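Local coordinates for PHOX (Pseudomonas fluorescens, PDB 4A9V), which is an alkaline phosphatase with a beta-propeller fold that hydrolyses phosphate monoesters, using a complex iron-calcium cofactor for its phosphotransfer chemistry, at residues A[214-218]-A[268-272]; A[171-176]-A[242-246]; A[198-203]-A[222-228]. The contacts are given in a common frame with arbitrary orientation. Where two conformers were deposited one is given. Residues are numbered along the deposited sequence.

Interaction 1: residues A[214-218]-A[268-272]; sequences KRYGV and GRFKH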
ATOM      1  N   LYS A 214      14.551  -8.627 -15.695  1.00  9.13           N
ATOM      2  CA  LYS A 214      13.761  -9.836 -15.522  1.00  9.68           C
ATOM      3  C   LYS A 214      13.344 -10.048 -14.068  1.00  8.88           C
ATOM      4  O   LYS A 214      12.212 -10.436 -13.800  1.00 10.02           O
ATOM      5  CB  LYS A 214      14.526 -11.051 -16.045  1.00 10.01           C
ATOM      6  CG  LYS A 214      14.584 -11.095 -17.558  1.00 11.76           C
ATOM      7  CD  LYS A 214      15.280 -12.336 -18.069  1.00 14.59           C
ATOM      8  CE  LYS A 214      15.197 -12.396 -19.579  1.00 14.75           C
ATOM      9  NZ  LYS A 214      15.956 -13.550 -20.110  1.00 20.45           N
ATOM     10  N   ARG A 215      14.235  -9.751 -13.126  1.00  8.44           N
ATOM     11  CA  ARG A 215      13.922  -9.956 -11.716  1.00  8.97           C
ATOM     12  C   ARG A 215      12.778  -9.043 -11.267  1.00  8.57           C
ATOM     13  O   ARG A 215      12.031  -9.382 -10.346  1.00  9.21           O
ATOM     14  CB  ARG A 215      15.171  -9.742 -10.849  1.00  8.80           C
ATOM     15  CG  ARG A 215      14.920  -9.754  -9.349  1.00  8.72           C
ATOM     16  CD  ARG A 215      14.365 -11.081  -8.835  1.00  9.35           C
ATOM     17  NE  ARG A 215      14.172 -11.072  -7.382  1.00  8.76           N
ATOM     18  CZ  ARG A 215      15.145 -11.263  -6.496  1.00  8.80           C
ATOM     19  NH1 ARG A 215      16.366 -11.578  -6.909  1.00  9.23           N
ATOM     20  NH2 ARG A 215      14.889 -11.190  -5.201  1.00  9.69           N
ATOM     21  N   TYR A 216      12.655  -7.879 -11.895  1.00  8.12           N
ATOM     22  CA  TYR A 216      11.586  -6.956 -11.562  1.00  8.43           C
ATOM     23  C   TYR A 216      10.317  -7.201 -12.378  1.00  8.59           C
ATOM     24  O   TYR A 216       9.271  -6.640 -12.065  1.00 10.09           O
ATOM     25  CB  TYR A 216      12.076  -5.511 -11.681  1.00  9.38           C
ATOM     26  CG  TYR A 216      12.917  -5.072 -10.494  1.00  7.83           C
ATOM     27  CD1 TYR A 216      14.200  -5.566 -10.294  1.00  8.35           C
ATOM     28  CD2 TYR A 216      12.394  -4.224  -9.534  1.00  8.13           C
ATOM     29  CE1 TYR A 216      14.939  -5.203  -9.180  1.00  8.23           C
ATOM     30  CE2 TYR A 216      13.125  -3.855  -8.418  1.00  8.00           C
ATOM     31  CZ  TYR A 216      14.402  -4.345  -8.246  1.00  7.97           C
ATOM     32  OH  TYR A 216      15.155  -4.028  -7.140  1.00  7.70           O
ATOM     33  N   GLY A 217      10.378  -8.104 -13.353  1.00  9.59           N
ATOM     34  CA  GLY A 217       9.168  -8.672 -13.937  1.00 10.35           C
ATOM     35  C   GLY A 217       8.607  -7.908 -15.126  1.00 10.43           C
ATOM     36  O   GLY A 217       7.453  -8.108 -15.499  1.00 11.52           O
ATOM     37  N   VAL A 218       9.428  -7.096 -15.778  1.00 10.12           N
ATOM     38  CA  VAL A 218       8.981  -6.390 -16.979  1.00 10.04           C
ATOM     39  C   VAL A 218       8.759  -7.364 -18.133  1.00 11.26           C
ATOM     40  O   VAL A 218       9.420  -8.398 -18.210  1.00 12.84           O
ATOM     41  CB  VAL A 218       9.978  -5.279 -17.375  1.00 11.21           C
ATOM     42  CG1 VAL A 218      11.288  -5.868 -17.861  1.00 12.32           C
ATOM     43  CG2 VAL A 218       9.377  -4.327 -18.392  1.00 12.96           C
ATOM     44  N   GLY A 268      15.442   2.300  -1.374  1.00  6.41           N
ATOM     45  CA  GLY A 268      15.519   1.140  -2.257  1.00  6.74           C
ATOM     46  C   GLY A 268      14.407   1.076  -3.292  1.00  6.55           C
ATOM     47  O   GLY A 268      13.345   1.684  -3.115  1.00  6.68           O
ATOM     48  N   ARG A 269      14.665   0.336  -4.367  1.00  6.49           N
ATOM     49  CA  ARG A 269      13.714   0.168  -5.460  1.00  6.55           C
ATOM     50  C   ARG A 269      13.183  -1.259  -5.467  1.00  6.22           C
ATOM     51  O   ARG A 269      13.959  -2.219  -5.510  1.00  6.91           O
ATOM     52  CB  ARG A 269      14.390   0.479  -6.802  1.00  7.31           C
ATOM     53  CG  ARG A 269      13.518   0.183  -8.008  1.00  6.83           C
ATOM     54  CD  ARG A 269      14.135   0.769  -9.261  1.00  6.97           C
ATOM     55  NE  ARG A 269      13.534   0.241 -10.480  1.00  7.50           N
ATOM     56  CZ  ARG A 269      13.906  -0.882 -11.082  1.00  7.64           C
ATOM     57  NH1 ARG A 269      14.865  -1.641 -10.575  1.00  8.08           N
ATOM     58  NH2 ARG A 269      13.263  -1.283 -12.166  1.00  8.01           N
ATOM     59  N   PHE A 270      11.863  -1.388  -5.400  1.00  6.31           N
ATOM     60  CA  PHE A 270      11.154  -2.662  -5.413  1.00  6.63           C
ATOM     61  C   PHE A 270       9.659  -2.326  -5.473  1.00  6.48           C
ATOM     62  O   PHE A 270       9.303  -1.179  -5.751  1.00  6.93           O
ATOM     63  CB  PHE A 270      11.551  -3.595  -4.229  1.00  6.40           C
ATOM     64  CG  PHE A 270      11.517  -2.949  -2.859  1.00  6.43           C
ATOM     65  CD1 PHE A 270      10.366  -2.983  -2.086  1.00  7.12           C
ATOM     66  CD2 PHE A 270      12.696  -2.529  -2.257  1.00  7.00           C
ATOM     67  CE1 PHE A 270      10.372  -2.525  -0.782  1.00  6.98           C
ATOM     68  CE2 PHE A 270      12.709  -2.073  -0.958  1.00  7.43           C
ATOM     69  CZ  PHE A 270      11.556  -2.099  -0.210  1.00  7.43           C
ATOM     70  N   LYS A 271       8.796  -3.329  -5.365  1.00  6.31           N
ATOM     71  CA  LYS A 271       7.366  -3.103  -5.513  1.00  6.23           C
ATOM     72  C   LYS A 271       6.765  -2.764  -4.142  1.00  6.36           C
ATOM     73  O   LYS A 271       6.237  -3.619  -3.429  1.00  6.63           O
ATOM     74  CB  LYS A 271       6.706  -4.294  -6.209  1.00  6.79           C
ATOM     75  CG  LYS A 271       7.288  -4.490  -7.591  1.00  6.53           C
ATOM     76  CD  LYS A 271       6.600  -5.547  -8.431  1.00  7.90           C
ATOM     77  CE  LYS A 271       7.395  -5.768  -9.707  1.00  9.30           C
ATOM     78  NZ  LYS A 271       6.830  -6.845 -10.562  1.00 10.35           N
ATOM     79  N   HIS A 272       6.998  -1.519  -3.733  1.00  6.15           N
ATOM     80  CA  HIS A 272       6.688  -1.069  -2.379  1.00  5.87           C
ATOM     81  C   HIS A 272       5.206  -1.104  -2.111  1.00  5.94           C
ATOM     82  O   HIS A 272       4.437  -0.464  -2.827  1.00  6.97           O
ATOM     83  CB  HIS A 272       7.148   0.374  -2.204  1.00  6.33           C
ATOM     84  CG  HIS A 272       8.638   0.551  -2.169  1.00  6.12           C
ATOM     85  ND1 HIS A 272       9.340   0.490  -1.015  1.00  6.35           N
ATOM     86  CD2 HIS A 272       9.545   0.867  -3.166  1.00  6.75           C
ATOM     87  CE1 HIS A 272      10.632   0.740  -1.268  1.00  7.05           C
ATOM     88  NE2 HIS A 272      10.762   0.967  -2.577  1.00  7.09           N
TER
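A Schellman motif closes helix 211-216 of this beta-propeller enzyme where it docks on the loop 268-272, which leads toward strand 276-279 and the metal centre. Gly217, at a positive phi of 90°, ends the helix, and the carbonyl of Tyr216 just before it accepts from the loop. Tyr216 (chi1 m) supplies most of the helix side of the contact. Its hydroxyl OH donates to the backbone O of Arg269 at 2.7 Å, while its CE2 lies 3.8 Å from Phe270 CA at the ring edge. The guanidinium of Arg269, carried on three trans torsions, lies flat over the ring of Tyr216 in a cation-pi stack with planes at 24° and Arg269 CZ 4.2 Å from the ring centroid. Its nitrogens are held in place by the carbonyls of Ile369 and Leu243. Phe270, in the p rotamer, turns its ring away from the helix and stacks on Tyr299. Lys271 is the centre of an inverse gamma turn, and its side chain, about 7 Å from the mu-oxo-diiron group, is extended beyond an m chi1. The ammonium also meets Glu293 in a salt bridge and Thr197; across the contact, Lys271 NZ donates to Tyr216 O at 2.9 Å.

Interaction 2: residues A[171-176]-A[242-246]; sequences KVLGTF and ELNRH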
ATOM      1  N   LYS A 171      15.410  14.287 -12.522  1.00 11.18           N
ATOM      2  CA  LYS A 171      14.064  14.781 -12.770  1.00 11.36           C
ATOM      3  C   LYS A 171      13.246  13.717 -13.474  1.00 12.41           C
ATOM      4  O   LYS A 171      13.558  13.338 -14.593  1.00 19.00           O
ATOM      5  CB  LYS A 171      14.113  16.044 -13.628  1.00 12.61           C
ATOM      6  CG  LYS A 171      14.735  17.233 -12.919  1.00 15.48           C
ATOM      7  CD  LYS A 171      14.678  18.478 -13.786  1.00 21.56           C
ATOM      8  CE  LYS A 171      15.237  19.689 -13.062  1.00 29.00           C
ATOM      9  NZ  LYS A 171      15.043  20.927 -13.865  1.00 65.72           N
ATOM     10  N   VAL A 172      12.109  13.372 -12.894  1.00  8.91           N
ATOM     11  CA  VAL A 172      11.313  12.274 -13.407  1.00  8.28           C
ATOM     12  C   VAL A 172       9.863  12.719 -13.544  1.00  8.56           C
ATOM     13  O   VAL A 172       9.364  13.489 -12.730  1.00  9.86           O
ATOM     14  CB  VAL A 172      11.445  11.022 -12.504  1.00  9.75           C
ATOM     15  CG1 VAL A 172      11.125  11.345 -11.055  1.00 11.06           C
ATOM     16  CG2 VAL A 172      10.589   9.866 -13.014  1.00 10.22           C
ATOM     17  N   LEU A 173       9.203  12.244 -14.591  1.00  8.21           N
ATOM     18  CA  LEU A 173       7.774  12.458 -14.753  1.00  8.14           C
ATOM     19  C   LEU A 173       7.002  11.365 -14.033  1.00  7.74           C
ATOM     20  O   LEU A 173       7.078  10.180 -14.373  1.00  9.12           O
ATOM     21  CB  LEU A 173       7.384  12.490 -16.224  1.00  9.40           C
ATOM     22  CG  LEU A 173       7.986  13.630 -17.042  1.00 11.05           C
ATOM     23  CD1 LEU A 173       7.449  13.581 -18.459  1.00 14.33           C
ATOM     24  CD2 LEU A 173       7.713  14.981 -16.400  1.00 13.93           C
ATOM     25  N   GLY A 174       6.222  11.790 -13.055  1.00  8.09           N
ATOM     26  CA  GLY A 174       5.171  10.956 -12.510  1.00  8.25           C
ATOM     27  C   GLY A 174       5.550  10.111 -11.322  1.00  8.08           C
ATOM     28  O   GLY A 174       6.703   9.695 -11.149  1.00  8.12           O
ATOM     29  N   THR A 175       4.531   9.857 -10.511  1.00  7.37           N
ATOM     30  CA  THR A 175       4.450   8.696  -9.660  1.00  7.50           C
ATOM     31  C   THR A 175       3.118   8.026  -9.978  1.00  8.53           C
ATOM     32  O   THR A 175       2.132   8.712 -10.273  1.00  9.26           O
ATOM     33  CB  THR A 175       4.564   9.110  -8.173  1.00  7.79           C
ATOM     34  OG1 THR A 175       4.594   7.958  -7.338  1.00  8.65           O
ATOM     35  CG2 THR A 175       3.422  10.009  -7.736  1.00  9.95           C
ATOM     36  N   PHE A 176       3.152   6.708 -10.143  1.00  7.94           N
ATOM     37  CA  PHE A 176       1.975   5.962 -10.551  1.00  7.74           C
ATOM     38  C   PHE A 176       2.035   4.565  -9.932  1.00  7.65           C
ATOM     39  O   PHE A 176       3.015   4.221  -9.271  1.00  7.57           O
ATOM     40  CB  PHE A 176       1.829   5.926 -12.091  1.00  7.62           C
ATOM     41  CG  PHE A 176       3.069   5.468 -12.830  1.00  8.14           C
ATOM     42  CD1 PHE A 176       3.364   4.115 -12.945  1.00  8.11           C
ATOM     43  CD2 PHE A 176       3.911   6.377 -13.444  1.00  8.14           C
ATOM     44  CE1 PHE A 176       4.506   3.691 -13.599  1.00  8.49           C
ATOM     45  CE2 PHE A 176       5.034   5.955 -14.135  1.00  9.06           C
ATOM     46  CZ  PHE A 176       5.352   4.614 -14.175  1.00  9.59           C
ATOM     47  N   GLU A 242      13.991   4.276 -18.081  1.00  9.15           N
ATOM     48  CA  GLU A 242      12.789   4.762 -17.407  1.00  8.16           C
ATOM     49  C   GLU A 242      12.291   3.753 -16.376  1.00  8.08           C
ATOM     50  O   GLU A 242      11.761   4.149 -15.343  1.00  8.07           O
ATOM     51  CB  GLU A 242      11.682   5.118 -18.402  1.00  8.40           C
ATOM     52  CG  GLU A 242      10.481   5.819 -17.772  1.00  8.27           C
ATOM     53  CD  GLU A 242      10.760   7.226 -17.277  1.00  8.60           C
ATOM     54  OE1 GLU A 242      11.869   7.748 -17.517  1.00  8.99           O
ATOM     55  OE2 GLU A 242       9.853   7.819 -16.641  1.00  8.92           O
ATOM     56  N   LEU A 243      12.520   2.460 -16.611  1.00  8.14           N
ATOM     57  CA  LEU A 243      12.137   1.435 -15.634  1.00  8.45           C
ATOM     58  C   LEU A 243      12.800   1.668 -14.275  1.00  7.74           C
ATOM     59  O   LEU A 243      12.281   1.234 -13.245  1.00  8.03           O
ATOM     60  CB  LEU A 243      12.510   0.051 -16.175  1.00  8.86           C
ATOM     61  CG  LEU A 243      11.792  -1.128 -15.511  1.00  8.51           C
ATOM     62  CD1 LEU A 243      10.334  -1.182 -15.937  1.00 10.24           C
ATOM     63  CD2 LEU A 243      12.490  -2.443 -15.812  1.00 10.17           C
ATOM     64  N   ASN A 244      13.982   2.278 -14.274  1.00  7.85           N
ATOM     65  CA  ASN A 244      14.739   2.474 -13.044  1.00  7.52           C
ATOM     66  C   ASN A 244      14.272   3.674 -12.234  1.00  7.81           C
ATOM     67  O   ASN A 244      14.631   3.810 -11.064  1.00  8.25           O
ATOM     68  CB  ASN A 244      16.223   2.621 -13.351  1.00  8.08           C
ATOM     69  CG  ASN A 244      16.802   1.392 -13.995  1.00  9.67           C
ATOM     70  OD1 ASN A 244      16.352   0.281 -13.741  1.00 12.14           O
ATOM     71  ND2 ASN A 244      17.791   1.587 -14.856  1.00 10.64           N
ATOM     72  N   ARG A 245      13.470   4.535 -12.853  1.00  7.23           N
ATOM     73  CA  ARG A 245      13.070   5.807 -12.264  1.00  7.55           C
ATOM     74  C   ARG A 245      11.700   5.707 -11.577  1.00  6.88           C
ATOM     75  O   ARG A 245      11.154   6.714 -11.119  1.00  7.60           O
ATOM     76  CB  ARG A 245      13.103   6.895 -13.336  1.00  7.65           C
ATOM     77  CG  ARG A 245      14.534   7.232 -13.757  1.00  8.83           C
ATOM     78  CD  ARG A 245      14.691   7.535 -15.234  1.00  8.34           C
ATOM     79  NE  ARG A 245      13.855   8.645 -15.684  1.00  8.46           N
ATOM     80  CZ  ARG A 245      14.161   9.925 -15.520  1.00  8.71           C
ATOM     81  NH1 ARG A 245      15.299  10.275 -14.940  1.00  9.09           N
ATOM     82  NH2 ARG A 245      13.322  10.861 -15.940  1.00  9.67           N
ATOM     83  N   HIS A 246      11.244   4.470 -11.393  1.00  7.10           N
ATOM     84  CA  HIS A 246      10.010   4.135 -10.694  1.00  6.71           C
ATOM     85  C   HIS A 246      10.250   2.897  -9.869  1.00  6.81           C
ATOM     86  O   HIS A 246      11.247   2.187 -10.059  1.00  7.27           O
ATOM     87  CB  HIS A 246       8.876   3.919 -11.699  1.00  7.57           C
ATOM     88  CG  HIS A 246       8.654   5.097 -12.600  1.00  7.17           C
ATOM     89  ND1 HIS A 246       7.959   6.190 -12.202  1.00  7.62           N
ATOM     90  CD2 HIS A 246       9.227   5.413 -13.825  1.00  7.78           C
ATOM     91  CE1 HIS A 246       8.059   7.138 -13.156  1.00  7.53           C
ATOM     92  NE2 HIS A 246       8.845   6.669 -14.139  1.00  7.63           N
TER
HETATM   93  O   HOH W   1      10.448  10.496 -16.497  1.00  9.26           O
HETATM   94  O   HOH W   2       5.783   5.210 -10.519  1.00  9.14           O
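One water gathers three polar groups from both sides of the contact: water 1 accepts from Leu173 N (2.9 Å) and from Arg245 NH2 (3.0 Å) and donates to Glu242 OE2 (2.7 Å), tying the strand backbone to an ion pair on the opposing loop. That pair is internal to 242-246. Arg245 NE binds Glu242 OE1 at 2.8 Å, and His246 NE2 donates to Glu242 OE2 at 2.9 Å, so one carboxylate orients both side chains that reach the strand. Arg233 gives Glu242 a second salt bridge. The direct hydrogen bond of the contact runs from Arg245 NH2 to Lys171 O at 2.8 Å, with Val172 over one face of the guanidinium; Asp166 pairs with the same arginine from outside the two segments. Strand 171-173 is an outermost strand of a six-stranded mixed sheet in the propeller enzyme, beside strand 148-152, and residues 242-244, the end of a 3-10 segment, precede strand 249-252 of that sheet. The contact thus joins the sheet's edge to the approach to one of its inner strands. Val172 points toward the loop, its CG2 3.9 Å from Arg245 CB and 3.7 Å from His246 CE1. Where the chain leaves the strand, the CE1 corner of the imidazole meets backbone and ring: His246 CE1 is 3.4 Å from Leu173 O, 3.5 Å from Gly174 O and 3.4 Å from Phe176 CE2. The two rings meet obliquely, centroids 4.5 Å apart and planes at 33°. Water 2 bridges Phe176 N (3.1 Å) and His246 ND1 (2.9 Å).

Interaction 3: residues A[198-203]-A[222-228]; sequences DCFGSS and SREINWH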
ATOM      1  N   ASP A 198       4.253  -3.116 -14.488  1.00  8.09           N
ATOM      2  CA  ASP A 198       3.095  -3.489 -15.310  1.00  8.66           C
ATOM      3  C   ASP A 198       2.905  -2.518 -16.469  1.00  8.13           C
ATOM      4  O   ASP A 198       2.306  -2.868 -17.487  1.00  9.44           O
ATOM      5  CB  ASP A 198       1.819  -3.475 -14.467  1.00  9.54           C
ATOM      6  CG  ASP A 198       1.763  -4.591 -13.441  1.00 12.01           C
ATOM      7  OD1 ASP A 198       2.733  -5.370 -13.319  1.00 13.56           O
ATOM      8  OD2 ASP A 198       0.725  -4.681 -12.751  1.00 13.73           O
ATOM      9  N   CYS A 199       3.312  -1.270 -16.253  1.00  7.54           N
ATOM     10  CA  CYS A 199       3.009  -0.166 -17.158  1.00  8.25           C
ATOM     11  C   CYS A 199       3.959  -0.084 -18.343  1.00  7.77           C
ATOM     12  O   CYS A 199       3.748   0.727 -19.237  1.00  9.06           O
ATOM     13  CB  CYS A 199       3.053   1.145 -16.380  1.00  8.92           C
ATOM     14  SG  CYS A 199       1.842   1.234 -15.056  1.00  9.92           S
ATOM     15  N   PHE A 200       5.034  -0.868 -18.309  1.00  7.74           N
ATOM     16  CA  PHE A 200       6.055  -0.820 -19.349  1.00  8.27           C
ATOM     17  C   PHE A 200       5.886  -1.976 -20.322  1.00  8.59           C
ATOM     18  O   PHE A 200       5.387  -3.038 -19.968  1.00  9.23           O
ATOM     19  CB  PHE A 200       7.442  -0.862 -18.712  1.00  8.37           C
ATOM     20  CG  PHE A 200       7.781   0.382 -17.937  1.00  7.82           C
ATOM     21  CD1 PHE A 200       7.295   0.574 -16.650  1.00  7.82           C
ATOM     22  CD2 PHE A 200       8.516   1.401 -18.525  1.00  8.21           C
ATOM     23  CE1 PHE A 200       7.532   1.757 -15.978  1.00  8.17           C
ATOM     24  CE2 PHE A 200       8.758   2.587 -17.857  1.00  9.20           C
ATOM     25  CZ  PHE A 200       8.249   2.771 -16.585  1.00  8.76           C
ATOM     26  N   GLY A 201       6.251  -1.734 -21.569  1.00  9.22           N
ATOM     27  CA  GLY A 201       6.287  -2.790 -22.569  1.00 10.50           C
ATOM     28  C   GLY A 201       7.373  -2.484 -23.570  1.00 10.01           C
ATOM     29  O   GLY A 201       8.266  -1.694 -23.283  1.00 10.40           O
ATOM     30  N   SER A 202       7.300  -3.092 -24.746  1.00 10.26           N
ATOM     31  CA  SER A 202       8.230  -2.761 -25.797  1.00  9.61           C
ATOM     32  C   SER A 202       7.547  -2.886 -27.143  1.00 11.97           C
ATOM     33  O   SER A 202       6.701  -3.762 -27.343  1.00 12.88           O
ATOM     34  CB  SER A 202       9.449  -3.681 -25.756  1.00 12.71           C
ATOM     35  OG  SER A 202      10.330  -3.368 -26.821  1.00 12.25           O
ATOM     36  N   SER A 203       7.938  -2.021 -28.070  1.00 11.21           N
ATOM     37  CA  SER A 203       7.511  -2.145 -29.454  1.00 12.75           C
ATOM     38  C   SER A 203       8.138  -3.356 -30.140  1.00 13.63           C
ATOM     39  O   SER A 203       7.696  -3.751 -31.208  1.00 17.33           O
ATOM     40  CB  SER A 203       7.828  -0.864 -30.225  1.00 15.51           C
ATOM     41  OG  SER A 203       9.148  -0.414 -29.985  1.00 17.07           O
ATOM     42  N   SER A 222       3.527  -5.601 -21.616  1.00  9.93           N
ATOM     43  CA  SER A 222       2.928  -4.959 -20.435  1.00  9.41           C
ATOM     44  C   SER A 222       1.863  -5.855 -19.813  1.00 10.30           C
ATOM     45  O   SER A 222       1.486  -6.866 -20.411  1.00 12.02           O
ATOM     46  CB  SER A 222       2.367  -3.560 -20.759  1.00  9.48           C
ATOM     47  OG  SER A 222       1.000  -3.597 -21.152  1.00  9.93           O
ATOM     48  N   ARG A 223       1.446  -5.544 -18.587  1.00 10.66           N
ATOM     49  CA  ARG A 223       0.417  -6.346 -17.926  1.00 10.95           C
ATOM     50  C   ARG A 223      -0.979  -5.820 -18.255  1.00 11.15           C
ATOM     51  O   ARG A 223      -1.677  -5.289 -17.396  1.00 12.33           O
ATOM     52  CB  ARG A 223       0.648  -6.441 -16.419  1.00 12.65           C
ATOM     53  CG  ARG A 223      -0.054  -7.640 -15.795  1.00 15.68           C
ATOM     54  CD  ARG A 223       0.213  -7.774 -14.303  1.00 23.57           C
ATOM     55  NE  ARG A 223       1.635  -7.927 -14.008  1.00 31.35           N
ATOM     56  CZ  ARG A 223       2.224  -9.087 -13.730  1.00160.70           C
ATOM     57  NH1 ARG A 223       1.628 -10.229 -14.054  1.00 52.29           N
ATOM     58  NH2 ARG A 223       3.460  -9.104 -13.241  1.00188.03           N
ATOM     59  N   GLU A 224      -1.338  -5.912 -19.531  0.50 12.17           N
ATOM     60  CA  GLU A 224      -2.612  -5.404 -20.022  0.50 13.17           C
ATOM     61  C   GLU A 224      -2.806  -3.940 -19.637  0.50 12.71           C
ATOM     62  O   GLU A 224      -3.931  -3.485 -19.444  0.50 13.45           O
ATOM     63  CB  GLU A 224      -3.768  -6.269 -19.503  0.50 16.54           C
ATOM     64  CG  GLU A 224      -3.675  -7.722 -19.951  0.50 20.48           C
ATOM     65  CD  GLU A 224      -4.758  -8.609 -19.360  0.50 43.47           C
ATOM     66  OE1 GLU A 224      -5.674  -8.082 -18.696  0.50 89.90           O
ATOM     67  OE2 GLU A 224      -4.730  -9.830 -19.624  0.50116.67           O
ATOM     68  N   ILE A 225      -1.720  -3.173 -19.706  1.00 10.82           N
ATOM     69  CA  ILE A 225      -1.778  -1.727 -19.514  1.00 10.05           C
ATOM     70  C   ILE A 225      -1.704  -0.987 -20.863  1.00  9.94           C
ATOM     71  O   ILE A 225      -2.537  -0.119 -21.153  1.00 10.43           O
ATOM     72  CB  ILE A 225      -0.657  -1.253 -18.556  1.00  9.63           C
ATOM     73  CG1 ILE A 225      -0.790  -1.928 -17.190  1.00 11.47           C
ATOM     74  CG2 ILE A 225      -0.667   0.259 -18.423  1.00  9.77           C
ATOM     75  CD1 ILE A 225      -2.139  -1.745 -16.535  1.00 12.60           C
ATOM     76  N   ASN A 226      -0.714  -1.335 -21.685  1.00  9.89           N
ATOM     77  CA  ASN A 226      -0.666  -0.917 -23.079  1.00 10.24           C
ATOM     78  C   ASN A 226      -0.693   0.604 -23.226  1.00 10.08           C
ATOM     79  O   ASN A 226      -1.406   1.173 -24.058  1.00 11.48           O
ATOM     80  CB  ASN A 226      -1.771  -1.621 -23.864  1.00 12.62           C
ATOM     81  CG  ASN A 226      -1.577  -3.128 -23.889  1.00 14.33           C
ATOM     82  OD1 ASN A 226      -0.446  -3.607 -23.938  1.00 17.72           O
ATOM     83  ND2 ASN A 226      -2.660  -3.871 -23.703  1.00 17.27           N
ATOM     84  N   TRP A 227       0.222   1.238 -22.496  1.00  9.22           N
ATOM     85  CA  TRP A 227       0.564   2.640 -22.711  1.00  9.52           C
ATOM     86  C   TRP A 227       1.626   2.811 -23.767  1.00 10.14           C
ATOM     87  O   TRP A 227       1.619   3.790 -24.511  1.00 10.44           O
ATOM     88  CB  TRP A 227       1.058   3.258 -21.411  1.00  9.40           C
ATOM     89  CG  TRP A 227       0.016   3.340 -20.335  1.00  8.79           C
ATOM     90  CD1 TRP A 227      -1.352   3.113 -20.450  1.00 10.13           C
ATOM     91  CD2 TRP A 227       0.236   3.728 -18.952  1.00  8.30           C
ATOM     92  NE1 TRP A 227      -1.977   3.343 -19.255  1.00  9.33           N
ATOM     93  CE2 TRP A 227      -1.064   3.638 -18.296  1.00  8.62           C
ATOM     94  CE3 TRP A 227       1.360   3.965 -18.187  1.00  8.20           C
ATOM     95  CZ2 TRP A 227      -1.212   3.866 -16.944  1.00  8.94           C
ATOM     96  CZ3 TRP A 227       1.202   4.199 -16.828  1.00  8.64           C
ATOM     97  CH2 TRP A 227      -0.053   4.142 -16.220  1.00  9.52           C
ATOM     98  N   HIS A 228       2.568   1.875 -23.827  1.00 10.21           N
ATOM     99  CA  HIS A 228       3.743   2.019 -24.683  1.00  9.89           C
ATOM    100  C   HIS A 228       3.485   2.171 -26.168  1.00 11.24           C
ATOM    101  O   HIS A 228       4.302   2.777 -26.853  1.00 12.32           O
ATOM    102  CB  HIS A 228       4.731   0.880 -24.427  1.00 11.37           C
ATOM    103  CG  HIS A 228       4.182  -0.488 -24.750  1.00 10.65           C
ATOM    104  ND1 HIS A 228       3.407  -1.185 -23.887  1.00 11.72           N
ATOM    105  CD2 HIS A 228       4.328  -1.283 -25.879  1.00 12.59           C
ATOM    106  CE1 HIS A 228       3.030  -2.339 -24.469  1.00 12.79           C
ATOM    107  NE2 HIS A 228       3.595  -2.398 -25.687  1.00 14.03           N
TER
HETATM  108  O   HOH W   3       5.120  -6.368 -14.334  1.00 17.95           O
HETATM  109  O   HOH W   4       2.455  -0.128 -21.509  1.00 12.01           O
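Two loop segments on either side of helix 211-216 in the sequence, the first opening with the end of a 3-10 segment, meet on the iron-calcium site's side of the molecule, the side chain of Asp198 lying about 9 Å from the mu-oxo-diiron group. Asp198 binds Arg223 twice: its backbone O accepts from Arg223 N at 3.0 Å, and its OD1 forms a salt bridge with Arg223 NE at 2.9 Å. Beside this pair, Ile225 CG1 comes to 3.2 Å from Asp198 O, while Cys199 SG lies 3.5 Å from Trp227 CZ3 in an oblique sulfur-aromatic contact. The indole is seated further on helix 107-115. Segment 222-228, part of the long loop between helix 211-216 and strand 249-252, contains an ST motif, in which Ser222 OG accepts from Ile225 N (3.1 Å) and Asn226 N (2.9 Å), and an inverse gamma turn centred at Arg223. His228 lies against Gly201 and Ser202, whose atoms sit over one face of its ring. Gly201 CA makes a CH-pi contact 3.7 Å from the ring centroid, where a beta carbon would collide with His228 CE1. Water 4 donates to Cys199 O at 2.8 Å, accepts from His228 N at 3.1 Å and lies 2.8 Å from His228 ND1.

Interaction 1 holds the end of helix 211-216, interaction 3 joins the loops before and after it, and interaction 2 fastens the later of these loops to edge strand 171-173. Interactions 1 and 2 are buried, whereas interaction 3 is partly exposed, with Arg223 at the surface. The first relies on a cation-pi stack and direct hydrogen bonds close to the diiron group, the second on a charged network and waters at a sheet edge, the third on loop turns, a salt bridge and a CH-pi contact. They touch one another: Arg269 of interaction 1 reaches the carbonyls of Leu243 and His246 in interaction 2, and Phe200 of interaction 3 packs against Leu243, Glu242 and His246. Along the chain, interaction 3 is nested within interaction 2.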